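Local coordinates for endoglucanase A (Clostridium cellulolyticum, PDB 1EDG), which hydrolyses internal beta-1,4-glucosidic bonds of cellulose, as an endoglucanase of glycosyl hydrolase family 5, at residues S216-P222 with N247-S252; A231-F236 with N294-S298. Residues are numbered along the deposited sequence.

Contact 1. Residues S216-P222 with N247-S252; sequences SRYLMCP and NKIIVS
S216 enters from a loop, and its O lies 3.5 Å from K248 CE. R217 turns its side chain away from 247-252; its guanidinium group bonds to N214, Y159 and L163. Y218 (chi1 m) lies beside K248, whose m, m, t, m side chain brings CD over one face of the ring. This is a CH-pi contact, with K248 CD 3.6 Å from the Y218 ring centroid. One water links the two side-chain ends to a backbone oxygen: it lies 2.8 Å from Y218 OH, 3.2 Å from K248 NZ and 2.9 Å from N247 O. The backbone is extended from R217 on, and the strand proper begins at L219. Strands 219-222 and 249-252 run parallel, 4.4 Å apart at closest approach and at 36°. They are the fifth and sixth strands of the eight-stranded TIM barrel of family 5. The register pairs L219 with I249, M220 with I250 and C221 with V251. L219 N donates to K248 O (3.1 Å), and L219 O accepts from I250 N (2.8 Å). M220 packs its CG 3.8 Å from I250 CB; I304 of the next strand touches both. C221 N donates to I250 O (2.9 Å), and C221 O accepts from S252 N (3.0 Å). On the opposite sheet face from M220 and I250, L219 and C221 meet I249 and touch helix 187-209, with C221 SG 4.0 Å from I249 CG2. P222 CA makes a CA-H...O contact with S252 O at 3.6 Å.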
ATOM      1  N   SER A 216     -20.088   2.675   6.253  1.00 15.83           N
ATOM      2  CA  SER A 216     -19.336   2.284   7.436  1.00 17.69           C
ATOM      3  C   SER A 216     -17.987   1.595   7.239  1.00 16.39           C
ATOM      4  O   SER A 216     -17.307   1.302   8.217  1.00 18.48           O
ATOM      5  CB  SER A 216     -20.226   1.417   8.334  1.00 18.71           C
ATOM      6  OG  SER A 216     -20.688   0.267   7.640  1.00 23.27           O
ATOM      7  N   ARG A 217     -17.583   1.340   6.001  1.00 15.62           N
ATOM      8  CA  ARG A 217     -16.309   0.657   5.778  1.00 14.06           C
ATOM      9  C   ARG A 217     -15.100   1.548   6.071  1.00 13.06           C
ATOM     10  O   ARG A 217     -15.219   2.768   6.142  1.00 12.67           O
ATOM     11  CB  ARG A 217     -16.233   0.065   4.355  1.00 14.97           C
ATOM     12  CG  ARG A 217     -15.793   1.016   3.257  1.00 14.56           C
ATOM     13  CD  ARG A 217     -15.573   0.278   1.921  1.00 14.13           C
ATOM     14  NE  ARG A 217     -16.835  -0.140   1.308  1.00 12.86           N
ATOM     15  CZ  ARG A 217     -17.350  -1.366   1.390  1.00 14.11           C
ATOM     16  NH1 ARG A 217     -16.711  -2.329   2.053  1.00 14.06           N
ATOM     17  NH2 ARG A 217     -18.539  -1.621   0.856  1.00 13.58           N
ATOM     18  N   TYR A 218     -13.948   0.929   6.306  1.00 10.62           N
ATOM     19  CA  TYR A 218     -12.721   1.673   6.568  1.00  9.62           C
ATOM     20  C   TYR A 218     -12.165   2.233   5.258  1.00 10.45           C
ATOM     21  O   TYR A 218     -12.228   1.570   4.211  1.00  9.85           O
ATOM     22  CB  TYR A 218     -11.680   0.771   7.238  1.00  9.80           C
ATOM     23  CG  TYR A 218     -11.957   0.509   8.697  1.00  9.95           C
ATOM     24  CD1 TYR A 218     -12.815  -0.515   9.091  1.00 10.99           C
ATOM     25  CD2 TYR A 218     -11.375   1.301   9.685  1.00 10.94           C
ATOM     26  CE1 TYR A 218     -13.087  -0.746  10.438  1.00 12.04           C
ATOM     27  CE2 TYR A 218     -11.640   1.085  11.029  1.00 11.42           C
ATOM     28  CZ  TYR A 218     -12.492   0.062  11.400  1.00 12.42           C
ATOM     29  OH  TYR A 218     -12.753  -0.150  12.733  1.00 13.69           O
ATOM     30  N   LEU A 219     -11.640   3.453   5.318  1.00  8.36           N
ATOM     31  CA  LEU A 219     -11.066   4.122   4.159  1.00  9.61           C
ATOM     32  C   LEU A 219      -9.629   4.532   4.482  1.00 10.67           C
ATOM     33  O   LEU A 219      -9.335   4.892   5.616  1.00 12.73           O
ATOM     34  CB  LEU A 219     -11.897   5.368   3.809  1.00  9.61           C
ATOM     35  CG  LEU A 219     -13.402   5.160   3.592  1.00 10.97           C
ATOM     36  CD1 LEU A 219     -14.097   6.493   3.321  1.00 12.33           C
ATOM     37  CD2 LEU A 219     -13.644   4.194   2.430  1.00 10.99           C
ATOM     38  N   MET A 220      -8.740   4.477   3.494  1.00  8.45           N
ATOM     39  CA  MET A 220      -7.342   4.849   3.695  1.00  7.78           C
ATOM     40  C   MET A 220      -6.997   6.136   2.954  1.00  9.42           C
ATOM     41  O   MET A 220      -7.396   6.327   1.799  1.00  9.15           O
ATOM     42  CB  MET A 220      -6.410   3.727   3.224  1.00  9.11           C
ATOM     43  CG  MET A 220      -6.393   2.510   4.131  1.00 11.18           C
ATOM     44  SD  MET A 220      -5.578   1.074   3.367  1.00 12.27           S
ATOM     45  CE  MET A 220      -3.878   1.648   3.230  1.00 12.57           C
ATOM     46  N   CYS A 221      -6.217   6.993   3.610  1.00  7.94           N
ATOM     47  CA  CYS A 221      -5.808   8.266   3.034  1.00  9.04           C
ATOM     48  C   CYS A 221      -4.324   8.544   3.259  1.00  9.78           C
ATOM     49  O   CYS A 221      -3.835   8.444   4.390  1.00  9.36           O
ATOM     50  CB  CYS A 221      -6.613   9.413   3.658  1.00  9.05           C
ATOM     51  SG  CYS A 221      -8.388   9.304   3.413  1.00 12.90           S
ATOM     52  N   PRO A 222      -3.570   8.811   2.177  1.00  8.75           N
ATOM     53  CA  PRO A 222      -2.142   9.105   2.256  1.00  8.01           C
ATOM     54  C   PRO A 222      -1.913  10.623   2.251  1.00  9.87           C
ATOM     55  O   PRO A 222      -2.834  11.402   1.955  1.00  9.19           O
ATOM     56  CB  PRO A 222      -1.603   8.496   0.965  1.00  9.82           C
ATOM     57  CG  PRO A 222      -2.694   8.805  -0.002  1.00  8.18           C
ATOM     58  CD  PRO A 222      -3.957   8.491   0.784  1.00  9.14           C
ATOM     59  N   ASN A 247     -13.729   7.033  14.031  1.00 11.80           N
ATOM     60  CA  ASN A 247     -12.416   6.448  13.766  1.00 12.27           C
ATOM     61  C   ASN A 247     -12.412   5.419  12.628  1.00 11.82           C
ATOM     62  O   ASN A 247     -11.871   4.322  12.781  1.00 11.14           O
ATOM     63  CB  ASN A 247     -11.895   5.810  15.069  1.00 11.33           C
ATOM     64  CG  ASN A 247     -10.394   5.633  15.086  1.00 11.25           C
ATOM     65  OD1 ASN A 247      -9.656   6.415  14.498  1.00 12.08           O
ATOM     66  ND2 ASN A 247      -9.931   4.621  15.814  1.00 12.18           N
ATOM     67  N   LYS A 248     -13.019   5.770  11.493  1.00 10.25           N
ATOM     68  CA  LYS A 248     -13.069   4.865  10.340  1.00 10.99           C
ATOM     69  C   LYS A 248     -12.081   5.234   9.226  1.00 10.41           C
ATOM     70  O   LYS A 248     -12.136   4.669   8.131  1.00 12.20           O
ATOM     71  CB  LYS A 248     -14.489   4.791   9.767  1.00  9.74           C
ATOM     72  CG  LYS A 248     -15.457   3.981  10.610  1.00 12.60           C
ATOM     73  CD  LYS A 248     -15.008   2.535  10.690  1.00 15.75           C
ATOM     74  CE  LYS A 248     -15.998   1.682  11.452  1.00 17.86           C
ATOM     75  NZ  LYS A 248     -16.022   2.048  12.888  1.00 22.48           N
ATOM     76  N   ILE A 249     -11.191   6.187   9.497  1.00  9.25           N
ATOM     77  CA  ILE A 249     -10.203   6.621   8.507  1.00  9.55           C
ATOM     78  C   ILE A 249      -8.814   6.154   8.938  1.00  9.50           C
ATOM     79  O   ILE A 249      -8.373   6.418  10.060  1.00  9.53           O
ATOM     80  CB  ILE A 249     -10.190   8.175   8.316  1.00 11.23           C
ATOM     81  CG1 ILE A 249     -11.596   8.704   7.982  1.00 11.51           C
ATOM     82  CG2 ILE A 249      -9.201   8.561   7.221  1.00 11.31           C
ATOM     83  CD1 ILE A 249     -12.194   8.131   6.726  1.00 13.59           C
ATOM     84  N   ILE A 250      -8.139   5.450   8.037  1.00  8.35           N
ATOM     85  CA  ILE A 250      -6.806   4.907   8.279  1.00  8.55           C
ATOM     86  C   ILE A 250      -5.755   5.706   7.500  1.00  8.44           C
ATOM     87  O   ILE A 250      -5.949   6.006   6.317  1.00 10.36           O
ATOM     88  CB  ILE A 250      -6.737   3.424   7.813  1.00  8.73           C
ATOM     89  CG1 ILE A 250      -7.793   2.592   8.535  1.00  8.99           C
ATOM     90  CG2 ILE A 250      -5.347   2.846   8.055  1.00  8.66           C
ATOM     91  CD1 ILE A 250      -7.934   1.186   7.982  1.00 10.31           C
ATOM     92  N   VAL A 251      -4.652   6.048   8.157  1.00  6.49           N
ATOM     93  CA  VAL A 251      -3.572   6.781   7.507  1.00  7.21           C
ATOM     94  C   VAL A 251      -2.709   5.779   6.731  1.00  8.40           C
ATOM     95  O   VAL A 251      -2.351   4.717   7.256  1.00  9.73           O
ATOM     96  CB  VAL A 251      -2.679   7.509   8.541  1.00  8.32           C
ATOM     97  CG1 VAL A 251      -1.588   8.302   7.842  1.00  7.27           C
ATOM     98  CG2 VAL A 251      -3.532   8.410   9.421  1.00 10.26           C
ATOM     99  N   SER A 252      -2.359   6.130   5.499  1.00  7.26           N
ATOM    100  CA  SER A 252      -1.544   5.277   4.650  1.00  7.30           C
ATOM    101  C   SER A 252      -0.136   5.836   4.471  1.00  9.12           C
ATOM    102  O   SER A 252       0.029   7.018   4.162  1.00 10.05           O
ATOM    103  CB  SER A 252      -2.213   5.151   3.278  1.00  9.23           C
ATOM    104  OG  SER A 252      -1.378   4.461   2.361  1.00 10.23           O
TER
HETATM  105  O   HOH W   1     -13.162   2.161  14.317  1.00 16.58           O

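Contact 2. Residues A231-F236 with N294-S298; sequences ATNDYF and NKYTS
Two helix ends meet here on the outside of the TIM barrel. Helix 228-232 is the short helix between the fifth and sixth strands, and helix 279-297 lies between the sixth and seventh. The longer helix has a wider, pi-type turn at 294-297. T232 and K295 are the closest backbone pair, with their CA atoms 6.8 Å apart. Y296 takes chi1 m and chi2 -66°. Its hydroxyl donates to a carbonyl in the last turn of the short helix, with Y296 OH 2.7 Å from A231 O. This oxygen lies at the edge of the tyrosine ring, near its plane. A231 CB approaches Y296 CE2 at 4.5 Å, and V251 of the barrel touches both side chains. K295 (t, p, t, m) reaches along the same helix end, and its NZ makes a weak hydrogen bond to T232 O at 3.3 Å. T232 is p at chi1, and its OG1 bonds back to P228 O; its CG2 lies 4.3 Å from K295 CB. The chain leaves helical geometry at N233 and makes a type I turn to F236. N233 (chi1 p) places OD1 inside the turn, 2.7 Å from Y235 N, a weak bond, while its ND2 bonds to D229 O. F236 is t at chi1 and points toward 294-298, with its CD2 3.3 Å from Y296 OH. A water spans the gap between turn and lysine, 3.1 Å from N233 O, 2.8 Å from F236 O and 3.0 Å from K295 NZ.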
ATOM      1  N   ALA A 231       2.386  12.540   6.120  1.00 12.02           N
ATOM      2  CA  ALA A 231       1.275  12.285   7.025  1.00 13.35           C
ATOM      3  C   ALA A 231       1.449  12.923   8.404  1.00 13.49           C
ATOM      4  O   ALA A 231       0.462  13.202   9.088  1.00 14.35           O
ATOM      5  CB  ALA A 231       1.052  10.779   7.166  1.00 13.93           C
ATOM      6  N   THR A 232       2.692  13.147   8.819  1.00 14.94           N
ATOM      7  CA  THR A 232       2.940  13.721  10.134  1.00 16.84           C
ATOM      8  C   THR A 232       3.109  15.238  10.197  1.00 20.07           C
ATOM      9  O   THR A 232       3.019  15.818  11.282  1.00 22.33           O
ATOM     10  CB  THR A 232       4.137  13.039  10.834  1.00 14.98           C
ATOM     11  OG1 THR A 232       5.313  13.174  10.030  1.00 15.50           O
ATOM     12  CG2 THR A 232       3.846  11.559  11.068  1.00 13.28           C
ATOM     13  N   ASN A 233       3.348  15.883   9.056  1.00 20.56           N
ATOM     14  CA  ASN A 233       3.526  17.335   9.047  1.00 23.09           C
ATOM     15  C   ASN A 233       2.237  18.063   9.445  1.00 23.76           C
ATOM     16  O   ASN A 233       1.133  17.515   9.349  1.00 21.75           O
ATOM     17  CB  ASN A 233       4.052  17.837   7.689  1.00 23.85           C
ATOM     18  CG  ASN A 233       2.977  17.878   6.615  1.00 25.49           C
ATOM     19  OD1 ASN A 233       2.166  18.806   6.566  1.00 24.76           O
ATOM     20  ND2 ASN A 233       2.968  16.876   5.742  1.00 25.42           N
ATOM     21  N   ASP A 234       2.389  19.312   9.870  1.00 26.54           N
ATOM     22  CA  ASP A 234       1.263  20.121  10.319  1.00 29.20           C
ATOM     23  C   ASP A 234       0.208  20.452   9.273  1.00 28.04           C
ATOM     24  O   ASP A 234      -0.935  20.727   9.627  1.00 28.47           O
ATOM     25  CB  ASP A 234       1.774  21.408  10.973  1.00 33.76           C
ATOM     26  CG  ASP A 234       2.657  21.136  12.184  1.00 36.33           C
ATOM     27  OD1 ASP A 234       2.296  20.268  13.013  1.00 36.37           O
ATOM     28  OD2 ASP A 234       3.716  21.792  12.300  1.00 38.31           O
ATOM     29  N   TYR A 235       0.584  20.442   7.998  1.00 27.02           N
ATOM     30  CA  TYR A 235      -0.361  20.751   6.923  1.00 26.02           C
ATOM     31  C   TYR A 235      -1.332  19.617   6.594  1.00 24.04           C
ATOM     32  O   TYR A 235      -2.374  19.853   5.971  1.00 22.36           O
ATOM     33  CB  TYR A 235       0.384  21.184   5.658  1.00 30.25           C
ATOM     34  CG  TYR A 235       1.151  22.471   5.830  1.00 35.21           C
ATOM     35  CD1 TYR A 235       0.480  23.681   6.000  1.00 38.45           C
ATOM     36  CD2 TYR A 235       2.545  22.477   5.870  1.00 37.31           C
ATOM     37  CE1 TYR A 235       1.178  24.869   6.215  1.00 41.46           C
ATOM     38  CE2 TYR A 235       3.256  23.658   6.084  1.00 40.47           C
ATOM     39  CZ  TYR A 235       2.563  24.850   6.258  1.00 41.93           C
ATOM     40  OH  TYR A 235       3.244  26.022   6.489  1.00 44.95           O
ATOM     41  N   PHE A 236      -0.996  18.391   6.995  1.00 20.08           N
ATOM     42  CA  PHE A 236      -1.866  17.244   6.729  1.00 19.31           C
ATOM     43  C   PHE A 236      -3.154  17.346   7.538  1.00 20.92           C
ATOM     44  O   PHE A 236      -3.118  17.557   8.753  1.00 22.59           O
ATOM     45  CB  PHE A 236      -1.156  15.923   7.062  1.00 16.93           C
ATOM     46  CG  PHE A 236      -1.996  14.696   6.793  1.00 16.24           C
ATOM     47  CD1 PHE A 236      -2.142  14.204   5.501  1.00 15.10           C
ATOM     48  CD2 PHE A 236      -2.646  14.040   7.834  1.00 15.91           C
ATOM     49  CE1 PHE A 236      -2.923  13.077   5.247  1.00 15.26           C
ATOM     50  CE2 PHE A 236      -3.435  12.908   7.592  1.00 16.21           C
ATOM     51  CZ  PHE A 236      -3.573  12.426   6.298  1.00 15.79           C
ATOM     52  N   ASN A 294       3.874   8.354  17.935  1.00 11.15           N
ATOM     53  CA  ASN A 294       3.572   9.558  18.696  1.00 12.52           C
ATOM     54  C   ASN A 294       2.402  10.360  18.159  1.00 12.67           C
ATOM     55  O   ASN A 294       1.560  10.830  18.923  1.00 13.29           O
ATOM     56  CB  ASN A 294       4.811  10.446  18.792  1.00 14.29           C
ATOM     57  CG  ASN A 294       5.933   9.794  19.582  1.00 17.72           C
ATOM     58  OD1 ASN A 294       5.686   9.018  20.510  1.00 18.95           O
ATOM     59  ND2 ASN A 294       7.171  10.101  19.216  1.00 20.60           N
ATOM     60  N   LYS A 295       2.327  10.475  16.840  1.00 11.29           N
ATOM     61  CA  LYS A 295       1.273  11.249  16.212  1.00 12.53           C
ATOM     62  C   LYS A 295      -0.056  10.519  16.051  1.00 12.12           C
ATOM     63  O   LYS A 295      -1.122  11.129  16.173  1.00 12.53           O
ATOM     64  CB  LYS A 295       1.765  11.760  14.852  1.00 16.10           C
ATOM     65  CG  LYS A 295       0.801  12.674  14.117  1.00 23.58           C
ATOM     66  CD  LYS A 295       0.508  13.928  14.918  1.00 29.50           C
ATOM     67  CE  LYS A 295      -0.425  14.873  14.164  1.00 34.48           C
ATOM     68  NZ  LYS A 295       0.221  15.454  12.943  1.00 37.53           N
ATOM     69  N   TYR A 296      -0.009   9.212  15.827  1.00  9.01           N
ATOM     70  CA  TYR A 296      -1.236   8.471  15.580  1.00  8.73           C
ATOM     71  C   TYR A 296      -1.570   7.241  16.407  1.00  8.11           C
ATOM     72  O   TYR A 296      -2.558   7.243  17.147  1.00  8.96           O
ATOM     73  CB  TYR A 296      -1.330   8.084  14.096  1.00 10.15           C
ATOM     74  CG  TYR A 296      -1.420   9.256  13.140  1.00  8.99           C
ATOM     75  CD1 TYR A 296      -2.539  10.087  13.138  1.00 11.23           C
ATOM     76  CD2 TYR A 296      -0.385   9.540  12.245  1.00 10.63           C
ATOM     77  CE1 TYR A 296      -2.631  11.172  12.276  1.00 11.75           C
ATOM     78  CE2 TYR A 296      -0.467  10.631  11.368  1.00 11.33           C
ATOM     79  CZ  TYR A 296      -1.597  11.440  11.397  1.00 12.73           C
ATOM     80  OH  TYR A 296      -1.717  12.521  10.560  1.00 14.16           O
ATOM     81  N   THR A 297      -0.785   6.174  16.263  1.00  7.64           N
ATOM     82  CA  THR A 297      -1.113   4.927  16.954  1.00  7.43           C
ATOM     83  C   THR A 297      -1.183   4.971  18.481  1.00  7.71           C
ATOM     84  O   THR A 297      -2.049   4.324  19.070  1.00  9.96           O
ATOM     85  CB  THR A 297      -0.277   3.729  16.439  1.00  6.09           C
ATOM     86  OG1 THR A 297       1.113   3.965  16.673  1.00  8.96           O
ATOM     87  CG2 THR A 297      -0.500   3.539  14.941  1.00  6.79           C
ATOM     88  N   SER A 298      -0.333   5.776  19.116  1.00  9.02           N
ATOM     89  CA  SER A 298      -0.369   5.888  20.579  1.00  9.83           C
ATOM     90  C   SER A 298      -1.711   6.489  21.011  1.00 10.78           C
ATOM     91  O   SER A 298      -2.171   6.273  22.139  1.00  9.50           O
ATOM     92  CB  SER A 298       0.777   6.764  21.099  1.00  9.71           C
ATOM     93  OG  SER A 298       0.646   8.105  20.655  1.00 10.99           O
TER
HETATM   94  O   HOH W   2      -1.418  16.849  10.886  1.00 40.35           O

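From the N terminus, strand 219-222 comes first, followed by helix 228-232 and its turn. Strand 249-254 comes next and helix 279-297 last of the four. Contact 1 closes the loop from 216-222 to 247-252, a right-handed beta-alpha-beta unit of the barrel. Contact 2 starts within that loop, at 231-236, and closes 58 residues later at 294-298. The two therefore cross along the chain. Contact 1 joins neighbouring barrel strands, and contact 2 joins the helices outside them. Their centres are 14 Å apart. V251 packs against both halves of contact 2: its CG1 is 3.7 Å from A231 CB and its CG2 is 4.1 Å from Y296 CE1.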